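Local atomic coordinates of mirolysin (Tannerella forsythia, PDB entry 6R7V), a protein that acts as a zinc-dependent metallopeptidase of the pappalysin family, held latent in its zymogen form by a cysteine switch. Residues Val50-Tyr55 against Tyr151-Val156; Ile62-Ile67 against Ile118-Thr123; Leu164-Phe169 against Gly181-Tyr186. The protein carries 1 engineered substitution. One frame throughout, in Å; residues are numbered along the deposited sequence. Where two conformers were deposited one is given.

Interaction 1: Val50-Tyr55 against Tyr151-Val156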
loop_
_atom_site.group_PDB
_atom_site.type_symbol
_atom_site.label_atom_id
_atom_site.label_comp_id
_atom_site.label_asym_id
_atom_site.label_seq_id
_atom_site.Cartn_x
_atom_site.Cartn_y
_atom_site.Cartn_z
ATOM N N VAL A 50 4.224 -12.941 -0.377
ATOM C CA VAL A 50 5.570 -13.377 -0.052
ATOM C C VAL A 50 6.310 -12.173 0.505
ATOM O O VAL A 50 6.269 -11.069 -0.069
ATOM C CB VAL A 50 6.311 -14.056 -1.227
ATOM C CG1 VAL A 50 6.388 -13.156 -2.471
ATOM C CG2 VAL A 50 7.697 -14.547 -0.802
ATOM N N VAL A 51 6.911 -12.367 1.673
ATOM C CA VAL A 51 7.730 -11.314 2.308
ATOM C C VAL A 51 9.190 -11.653 2.120
ATOM O O VAL A 51 9.648 -12.732 2.558
ATOM C CB VAL A 51 7.372 -11.170 3.800
ATOM C CG1 VAL A 51 8.228 -10.075 4.455
ATOM C CG2 VAL A 51 5.890 -10.835 3.938
ATOM N N HIS A 52 9.926 -10.735 1.479
ATOM C CA HIS A 52 11.355 -10.896 1.240
ATOM C C HIS A 52 12.125 -10.074 2.228
ATOM O O HIS A 52 12.176 -8.852 2.055
ATOM C CB HIS A 52 11.765 -10.477 -0.178
ATOM C CG HIS A 52 10.986 -11.121 -1.273
ATOM N ND1 HIS A 52 11.172 -12.445 -1.600
ATOM C CD2 HIS A 52 10.067 -10.584 -2.120
ATOM C CE1 HIS A 52 10.347 -12.696 -2.610
ATOM N NE2 HIS A 52 9.677 -11.593 -2.973
ATOM N N VAL A 53 12.737 -10.716 3.245
ATOM C CA VAL A 53 13.582 -9.981 4.199
ATOM C C VAL A 53 14.981 -9.942 3.615
ATOM O O VAL A 53 15.576 -11.003 3.358
ATOM C CB VAL A 53 13.564 -10.608 5.610
ATOM C CG1 VAL A 53 14.417 -9.793 6.588
ATOM C CG2 VAL A 53 12.136 -10.754 6.132
ATOM N N VAL A 54 15.493 -8.720 3.357
ATOM C CA VAL A 54 16.823 -8.536 2.784
ATOM C C VAL A 54 17.623 -7.826 3.857
ATOM O O VAL A 54 17.267 -6.716 4.251
ATOM C CB VAL A 54 16.737 -7.756 1.443
ATOM C CG1 VAL A 54 18.124 -7.586 0.837
ATOM C CG2 VAL A 54 15.779 -8.447 0.445
ATOM N N TYR A 55 18.657 -8.481 4.389
ATOM C CA TYR A 55 19.310 -7.967 5.577
ATOM C C TYR A 55 20.800 -7.930 5.473
ATOM O O TYR A 55 21.427 -8.876 4.984
ATOM C CB TYR A 55 18.868 -8.812 6.812
ATOM C CG TYR A 55 19.283 -10.269 6.784
ATOM C CD1 TYR A 55 18.515 -11.222 6.114
ATOM C CD2 TYR A 55 20.428 -10.696 7.440
ATOM C CE1 TYR A 55 18.922 -12.551 6.032
ATOM C CE2 TYR A 55 20.841 -12.020 7.373
ATOM C CZ TYR A 55 20.070 -12.948 6.684
ATOM O OH TYR A 55 20.463 -14.263 6.646
ATOM N N TYR A 151 1.530 -13.412 -6.869
ATOM C CA TYR A 151 1.868 -13.059 -5.492
ATOM C C TYR A 151 2.039 -11.585 -5.340
ATOM O O TYR A 151 2.586 -10.913 -6.220
ATOM C CB TYR A 151 3.239 -13.686 -5.086
ATOM C CG TYR A 151 3.340 -15.185 -5.270
ATOM C CD1 TYR A 151 3.095 -16.059 -4.209
ATOM C CD2 TYR A 151 3.798 -15.734 -6.471
ATOM C CE1 TYR A 151 3.256 -17.435 -4.355
ATOM C CE2 TYR A 151 4.013 -17.104 -6.609
ATOM C CZ TYR A 151 3.729 -17.952 -5.552
ATOM O OH TYR A 151 3.893 -19.301 -5.716
ATOM N N LEU A 152 1.627 -11.078 -4.173
ATOM C CA LEU A 152 2.037 -9.743 -3.741
ATOM C C LEU A 152 3.379 -9.915 -3.065
ATOM O O LEU A 152 3.498 -10.619 -2.058
ATOM C CB LEU A 152 1.034 -9.075 -2.791
ATOM C CG LEU A 152 1.561 -7.903 -1.907
ATOM C CD1 LEU A 152 2.008 -6.685 -2.751
ATOM C CD2 LEU A 152 0.506 -7.418 -0.925
ATOM N N ASN A 153 4.394 -9.248 -3.623
ATOM C CA ASN A 153 5.751 -9.247 -3.089
ATOM C C ASN A 153 5.962 -8.042 -2.188
ATOM O O ASN A 153 5.758 -6.900 -2.634
ATOM C CB ASN A 153 6.767 -9.185 -4.219
ATOM C CG ASN A 153 6.846 -10.428 -5.042
ATOM O OD1 ASN A 153 7.745 -11.265 -4.876
ATOM N ND2 ASN A 153 5.907 -10.596 -5.947
ATOM N N ILE A 154 6.332 -8.298 -0.927
ATOM C CA ILE A 154 6.625 -7.256 0.034
ATOM C C ILE A 154 8.072 -7.388 0.437
ATOM O O ILE A 154 8.426 -8.401 1.075
ATOM C CB ILE A 154 5.733 -7.320 1.282
ATOM C CG1 ILE A 154 4.224 -7.283 0.935
ATOM C CG2 ILE A 154 6.134 -6.173 2.220
ATOM C CD1 ILE A 154 3.292 -7.383 2.215
ATOM N N TRP A 155 8.924 -6.429 0.039
ATOM C CA TRP A 155 10.336 -6.476 0.413
ATOM C C TRP A 155 10.512 -5.682 1.680
ATOM O O TRP A 155 9.897 -4.609 1.811
ATOM C CB TRP A 155 11.206 -5.890 -0.706
ATOM C CG TRP A 155 11.332 -6.751 -1.910
ATOM C CD1 TRP A 155 12.366 -7.596 -2.197
ATOM C CD2 TRP A 155 10.500 -6.719 -3.084
ATOM N NE1 TRP A 155 12.190 -8.160 -3.445
ATOM C CE2 TRP A 155 11.028 -7.660 -3.997
ATOM C CE3 TRP A 155 9.317 -6.030 -3.432
ATOM C CZ2 TRP A 155 10.466 -7.865 -5.265
ATOM C CZ3 TRP A 155 8.740 -6.267 -4.670
ATOM C CH2 TRP A 155 9.333 -7.142 -5.591
ATOM N N VAL A 156 11.301 -6.208 2.635
ATOM C CA VAL A 156 11.592 -5.529 3.894
ATOM C C VAL A 156 13.083 -5.316 3.968
ATOM O O VAL A 156 13.833 -6.286 3.788
ATOM C CB VAL A 156 11.080 -6.361 5.079
ATOM C CG1 VAL A 156 11.390 -5.670 6.407
ATOM C CG2 VAL A 156 9.575 -6.638 4.939
#
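His52 and Val54 alternate with Ile154 and Val156 in a series of backbone hydrogen bonds. His52 N gives to Ile154 O and Val156 N to His52 O, both at 2.8 Å, and Val54 N gives to Val156 O. Two more, Val50 N to Leu152 O and Ile154 N to Val50 O, extend the series toward the start of the segments. The strand axes approach to 4.6 Å with their N-to-C directions 21° apart, which identifies parallel pairing. This is the middle of the mixed sheet of a metzincin-type catalytic domain: residues 50-55 lie between 152-157 and 118-122, the latter reached through backbone bonds such as Val51 with Thr119.

The polar side-chain contact is a nearly straight bond from His52 NE2 to Asn153 OD1, 2.7 Å long. His52 CG lies anti to the carbonyl carbon (chi1 -53°), beside the backbone N. The donor sits in the amide plane on a lone pair of OD1, and ring and amide are nearly coplanar, 16° apart. Trp146 N also gives to OD1, while Thr119 OG1 bonds His52 ND1, fixing the buried imidazole at both nitrogens.

Aromatic and apolar contacts follow the two faces. His52 CD2 lies over the Trp155 indole, 3.5 Å from NE1, whose polar partner is Asn143 O; the rings are oblique to each other. Val51 CG1 meets Val156 CG2 at 3.7 Å, on the face that Ile154 shares.

Interaction 2: Ile62-Ile67 against Ile118-Thr123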
loop_
_atom_site.group_PDB
_atom_site.type_symbol
_atom_site.label_atom_id
_atom_site.label_comp_id
_atom_site.label_asym_id
_atom_site.label_seq_id
_atom_site.Cartn_x
_atom_site.Cartn_y
_atom_site.Cartn_z
ATOM N N ILE A 62 14.443 -9.362 10.692
ATOM C CA ILE A 62 13.299 -9.326 11.602
ATOM C C ILE A 62 12.625 -10.694 11.760
ATOM O O ILE A 62 12.652 -11.515 10.855
ATOM C CB ILE A 62 12.285 -8.223 11.199
ATOM C CG1 ILE A 62 11.678 -8.504 9.805
ATOM C CG2 ILE A 62 12.980 -6.843 11.258
ATOM C CD1 ILE A 62 10.369 -7.693 9.548
ATOM N N SER A 63 11.980 -10.902 12.909
ATOM C CA SER A 63 11.406 -12.186 13.296
ATOM C C SER A 63 10.186 -12.601 12.469
ATOM O O SER A 63 9.466 -11.765 11.897
ATOM C CB SER A 63 11.037 -12.179 14.777
ATOM O OG SER A 63 9.866 -11.411 15.027
ATOM N N ASP A 64 9.945 -13.917 12.414
ATOM C CA ASP A 64 8.768 -14.445 11.739
ATOM C C ASP A 64 7.503 -13.869 12.413
ATOM O O ASP A 64 6.557 -13.481 11.714
ATOM C CB ASP A 64 8.736 -15.982 11.829
ATOM C CG ASP A 64 9.662 -16.757 10.909
ATOM O OD1 ASP A 64 9.622 -18.002 10.953
ATOM O OD2 ASP A 64 10.420 -16.114 10.134
ATOM N N ALA A 65 7.503 -13.784 13.782
ATOM C CA ALA A 65 6.375 -13.230 14.553
ATOM C C ALA A 65 6.133 -11.782 14.144
ATOM O O ALA A 65 4.976 -11.388 14.030
ATOM C CB ALA A 65 6.629 -13.326 16.059
ATOM N N GLN A 66 7.194 -11.011 13.868
ATOM C CA GLN A 66 7.069 -9.617 13.429
ATOM C C GLN A 66 6.337 -9.560 12.073
ATOM O O GLN A 66 5.425 -8.756 11.853
ATOM C CB GLN A 66 8.441 -8.948 13.345
ATOM C CG GLN A 66 8.394 -7.420 13.350
ATOM C CD GLN A 66 7.831 -6.833 14.628
ATOM O OE1 GLN A 66 8.015 -7.372 15.730
ATOM N NE2 GLN A 66 7.175 -5.696 14.507
ATOM N N ILE A 67 6.697 -10.470 11.164
ATOM C CA ILE A 67 6.102 -10.532 9.834
ATOM C C ILE A 67 4.629 -10.976 9.900
ATOM O O ILE A 67 3.746 -10.377 9.255
ATOM C CB ILE A 67 6.918 -11.458 8.945
ATOM C CG1 ILE A 67 8.300 -10.834 8.687
ATOM C CG2 ILE A 67 6.151 -11.767 7.653
ATOM C CD1 ILE A 67 9.285 -11.838 8.122
ATOM N N ILE A 118 8.034 -16.607 3.520
ATOM C CA ILE A 118 9.054 -15.673 3.970
ATOM C C ILE A 118 10.381 -16.102 3.356
ATOM O O ILE A 118 10.800 -17.274 3.522
ATOM C CB ILE A 118 9.136 -15.621 5.513
ATOM C CG1 ILE A 118 7.780 -15.166 6.141
ATOM C CG2 ILE A 118 10.322 -14.727 5.973
ATOM C CD1 ILE A 118 7.652 -15.407 7.665
ATOM N N THR A 119 11.060 -15.184 2.658
ATOM C CA THR A 119 12.402 -15.479 2.147
ATOM C C THR A 119 13.390 -14.647 2.942
ATOM O O THR A 119 13.020 -13.603 3.485
ATOM C CB THR A 119 12.553 -15.209 0.655
ATOM O OG1 THR A 119 12.493 -13.796 0.388
ATOM C CG2 THR A 119 11.516 -15.957 -0.206
ATOM N N ARG A 120 14.622 -15.118 3.025
ATOM C CA ARG A 120 15.696 -14.457 3.757
ATOM C C ARG A 120 16.904 -14.362 2.856
ATOM O O ARG A 120 17.402 -15.395 2.391
ATOM C CB ARG A 120 16.060 -15.236 5.032
ATOM C CG ARG A 120 14.896 -15.584 5.952
ATOM C CD ARG A 120 14.791 -14.570 7.038
ATOM N NE ARG A 120 13.638 -14.774 7.915
ATOM C CZ ARG A 120 13.237 -13.852 8.764
ATOM N NH1 ARG A 120 13.891 -12.701 8.855
ATOM N NH2 ARG A 120 12.179 -14.066 9.536
ATOM N N THR A 121 17.397 -13.145 2.628
ATOM C CA THR A 121 18.543 -12.913 1.758
ATOM C C THR A 121 19.523 -12.025 2.464
ATOM O O THR A 121 19.218 -10.867 2.744
ATOM C CB THR A 121 18.120 -12.262 0.426
ATOM O OG1 THR A 121 17.050 -13.018 -0.154
ATOM C CG2 THR A 121 19.307 -12.118 -0.569
ATOM N N SER A 122 20.728 -12.551 2.738
ATOM C CA SER A 122 21.776 -11.720 3.314
ATOM C C SER A 122 22.366 -10.887 2.173
ATOM O O SER A 122 22.369 -11.318 1.001
ATOM C CB SER A 122 22.825 -12.570 4.020
ATOM O OG SER A 122 23.565 -13.357 3.108
ATOM N N THR A 123 22.781 -9.662 2.492
ATOM C CA THR A 123 23.307 -8.754 1.490
ATOM C C THR A 123 24.456 -7.937 2.021
ATOM O O THR A 123 24.534 -7.677 3.224
ATOM C CB THR A 123 22.173 -7.825 0.965
ATOM O OG1 THR A 123 22.667 -7.031 -0.117
ATOM C CG2 THR A 123 21.591 -6.898 2.045
HETATM O O HOH W 1 12.312 -17.195 8.341
#
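The N-terminal turn of helix 64-77, with Ile62 just ahead of it and Asp64 in its first turn, receives the guanidinium of Arg120 from strand 118-122. Ser63 holds the N-cap position, where its OG accepts from Gln66 N at 2.9 Å. The carbonyl immediately before the cap is the one that Arg120 grips: NH1 reaches Ile62 O at 2.6 Å and NH2 reaches the same oxygen at 2.9 Å. This is an end-on grip by two nitrogens on one acceptor, which lies within 5° of the guanidinium plane.

NH2 also forms a salt bridge with Asp64 OD2 at 2.8 Å, met nearly along the C-O axis of the carboxylate. The two charged planes are 24° apart, so the carboxylate continues the flat group rather than lying over its face. Water 1 bridges the pair, donating to Asp64 OD2 and accepting from Arg120 NE, 2.8 Å in each case. The arginine chain bends at chi2 (-96°), which turns CD aside, and an extended chi3 then carries NE onward. In-plane partners on three nitrogens thus fix the rotation of the group, and the carboxylate probably balances much of its charge.

Next to the polar cluster, Ile67 CD1 and Ile118 CG2 come tip to tip at 3.7 Å, and Ile118 CD1 reaches Ile67 CG2 and the carboxylate end of Asp64. Ile67 rests on Val51 and Val53 as well, and Arg120 on Val53, so the start of helix 64-77 is seated across two adjacent strands, 45-55 and 118-122.

Interaction 3: Leu164-Phe169 against Gly181-Tyr186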
loop_
_atom_site.group_PDB
_atom_site.type_symbol
_atom_site.label_atom_id
_atom_site.label_comp_id
_atom_site.label_asym_id
_atom_site.label_seq_id
_atom_site.Cartn_x
_atom_site.Cartn_y
_atom_site.Cartn_z
ATOM N N LEU A 164 10.138 5.596 4.605
ATOM C CA LEU A 164 9.446 4.513 5.323
ATOM C C LEU A 164 9.024 3.377 4.400
ATOM O O LEU A 164 8.926 2.228 4.848
ATOM C CB LEU A 164 8.186 5.021 6.058
ATOM C CG LEU A 164 8.365 6.103 7.139
ATOM C CD1 LEU A 164 7.052 6.380 7.806
ATOM C CD2 LEU A 164 9.384 5.719 8.176
ATOM N N GLY A 165 8.694 3.699 3.156
ATOM C CA GLY A 165 8.225 2.678 2.234
ATOM C C GLY A 165 7.859 3.267 0.896
ATOM O O GLY A 165 7.779 4.500 0.751
ATOM N N TYR A 166 7.637 2.392 -0.089
ATOM C CA TYR A 166 7.164 2.818 -1.398
ATOM C C TYR A 166 6.481 1.657 -2.108
ATOM O O TYR A 166 6.742 0.488 -1.813
ATOM C CB TYR A 166 8.277 3.430 -2.257
ATOM C CG TYR A 166 9.343 2.479 -2.749
ATOM C CD1 TYR A 166 9.276 1.928 -4.027
ATOM C CD2 TYR A 166 10.479 2.221 -1.984
ATOM C CE1 TYR A 166 10.284 1.095 -4.507
ATOM C CE2 TYR A 166 11.502 1.409 -2.465
ATOM C CZ TYR A 166 11.411 0.871 -3.738
ATOM O OH TYR A 166 12.407 0.052 -4.212
ATOM N N ALA A 167 5.598 1.981 -3.042
ATOM C CA ALA A 167 4.855 0.989 -3.794
ATOM C C ALA A 167 4.948 1.274 -5.258
ATOM O O ALA A 167 5.138 2.430 -5.649
ATOM C CB ALA A 167 3.388 1.037 -3.373
ATOM N N GLN A 168 4.667 0.268 -6.071
ATOM C CA GLN A 168 4.548 0.468 -7.497
ATOM C C GLN A 168 3.046 0.487 -7.827
ATOM O O GLN A 168 2.311 -0.392 -7.391
ATOM C CB GLN A 168 5.306 -0.619 -8.296
ATOM C CG GLN A 168 5.322 -0.265 -9.780
ATOM C CD GLN A 168 6.184 -1.203 -10.573
ATOM O OE1 GLN A 168 7.398 -1.123 -10.522
ATOM N NE2 GLN A 168 5.564 -2.096 -11.315
ATOM N N PHE A 169 2.587 1.477 -8.607
ATOM C CA PHE A 169 1.171 1.597 -8.930
ATOM C C PHE A 169 0.733 0.641 -10.040
ATOM O O PHE A 169 1.547 0.324 -10.920
ATOM C CB PHE A 169 0.880 3.034 -9.392
ATOM C CG PHE A 169 0.899 4.063 -8.295
ATOM C CD1 PHE A 169 2.004 4.886 -8.112
ATOM C CD2 PHE A 169 -0.188 4.217 -7.450
ATOM C CE1 PHE A 169 2.049 5.799 -7.053
ATOM C CE2 PHE A 169 -0.165 5.170 -6.421
ATOM C CZ PHE A 169 0.945 5.967 -6.242
ATOM N N GLY A 181 4.921 -4.457 -6.593
ATOM C CA GLY A 181 4.896 -4.826 -5.191
ATOM C C GLY A 181 5.184 -3.645 -4.315
ATOM O O GLY A 181 5.047 -2.476 -4.754
ATOM N N VAL A 182 5.553 -3.946 -3.044
ATOM C CA VAL A 182 5.779 -2.875 -2.071
ATOM C C VAL A 182 7.029 -3.143 -1.268
ATOM O O VAL A 182 7.456 -4.302 -1.097
ATOM C CB VAL A 182 4.568 -2.583 -1.136
ATOM C CG1 VAL A 182 3.283 -2.313 -1.933
ATOM C CG2 VAL A 182 4.345 -3.696 -0.121
ATOM N N VAL A 183 7.685 -2.047 -0.847
ATOM C CA VAL A 183 8.942 -2.115 -0.089
ATOM C C VAL A 183 8.717 -1.351 1.204
ATOM O O VAL A 183 8.244 -0.192 1.167
ATOM C CB VAL A 183 10.123 -1.509 -0.889
ATOM C CG1 VAL A 183 11.430 -1.661 -0.120
ATOM C CG2 VAL A 183 10.268 -2.155 -2.274
ATOM N N ILE A 184 9.066 -1.975 2.352
ATOM C CA ILE A 184 8.872 -1.346 3.645
ATOM C C ILE A 184 10.172 -1.305 4.431
ATOM O O ILE A 184 10.894 -2.305 4.479
ATOM C CB ILE A 184 7.767 -2.083 4.470
ATOM C CG1 ILE A 184 6.435 -2.341 3.688
ATOM C CG2 ILE A 184 7.449 -1.296 5.799
ATOM C CD1 ILE A 184 5.684 -0.981 3.297
ATOM N N HIS A 185 10.416 -0.203 5.151
ATOM C CA HIS A 185 11.601 -0.109 6.014
ATOM C C HIS A 185 11.444 -1.114 7.131
ATOM O O HIS A 185 10.386 -1.172 7.761
ATOM C CB HIS A 185 11.664 1.311 6.581
ATOM C CG HIS A 185 12.971 1.673 7.206
ATOM N ND1 HIS A 185 13.493 0.955 8.259
ATOM C CD2 HIS A 185 13.854 2.630 6.843
ATOM C CE1 HIS A 185 14.664 1.518 8.533
ATOM N NE2 HIS A 185 14.940 2.512 7.695
ATOM N N TYR A 186 12.492 -1.875 7.420
ATOM C CA TYR A 186 12.452 -2.925 8.448
ATOM C C TYR A 186 12.060 -2.402 9.823
ATOM O O TYR A 186 11.516 -3.173 10.614
ATOM C CB TYR A 186 13.800 -3.664 8.510
ATOM C CG TYR A 186 14.904 -2.932 9.245
ATOM C CD1 TYR A 186 15.659 -1.941 8.615
ATOM C CD2 TYR A 186 15.192 -3.221 10.577
ATOM C CE1 TYR A 186 16.650 -1.237 9.299
ATOM C CE2 TYR A 186 16.174 -2.520 11.270
ATOM C CZ TYR A 186 16.911 -1.540 10.624
ATOM O OH TYR A 186 17.914 -0.882 11.293
HETATM O O HOH W 2 7.490 -0.955 -4.689
#
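Gly181 O is gripped twice, by Gln168 N at 3.1 Å, nearly in line with the C=O bond, and by water 2 at 2.9 Å; the same water gives a weak bond to Tyr166 O. The Gln168 bond belongs to the antiparallel pairing of strands 165-167 and 182-185, whose axes approach to 4.8 Å with N-to-C directions 177° apart. An antiparallel strand of this kind, beside the zinc cleft, is a hallmark of metzincins, where it typically aligns the substrate. Here its other side bonds the N-terminal segment: Gly165 pairs through the backbone with Gly7, and Ala167 O accepts from Ser8 OG, close to the zinc ligand Cys6. That placement is consistent with cysteine-switch latency.

Tyr166 and Val183 form the hydrogen-bonded pair, with Tyr166 N to Val183 O and Val183 N to Tyr166 O both 2.9 Å. His185 N to Leu164 O carries the pairing one residue ahead of strand 165-167, although the donor stands 38° out of the carbonyl plane. Gly165 is opposite Ile184 in a non-hydrogen-bonded pair, and its CA comes to 3.1 Å from Val183 O, a closeness suited to a residue without a side chain.

The Ile184 side chain touches the engineered Ala208 of helix 203-212. Tyr166 places CG between its backbone N and carbonyl carbon (chi1 69°), and the side chain lies alongside Val183. Val183 CG2 makes a CH-pi contact over one ring face, 4.0 Å from the ring centroid, while the phenol oxygen beyond it hydrogen-bonds to Asp133 OD1.

How the interactions relate
All three interactions involve the same mixed sheet. Interactions 1 and 3 are buried pairings joined by strand 152-157: Trp155 N bonds Val182 O, and Trp155 O bonds Ile184 N, each at 2.8 Å. Interaction 2 is partly exposed and brings in strand 118-122, on the other flank of strand 45-55, and helix 64-77, which packs on the Val51 and Val53 face, Val53 CG2 touching Ile67 CD1 at 3.6 Å. The chemistry changes accordingly. The two interior contacts rest on backbone bonds, parallel in interaction 1 and antiparallel in interaction 3, with aromatic groups packed beside them. The helix-to-strand contact instead relies on a charged side chain and a bridging water. Of the three, interaction 3 lies nearest the zinc.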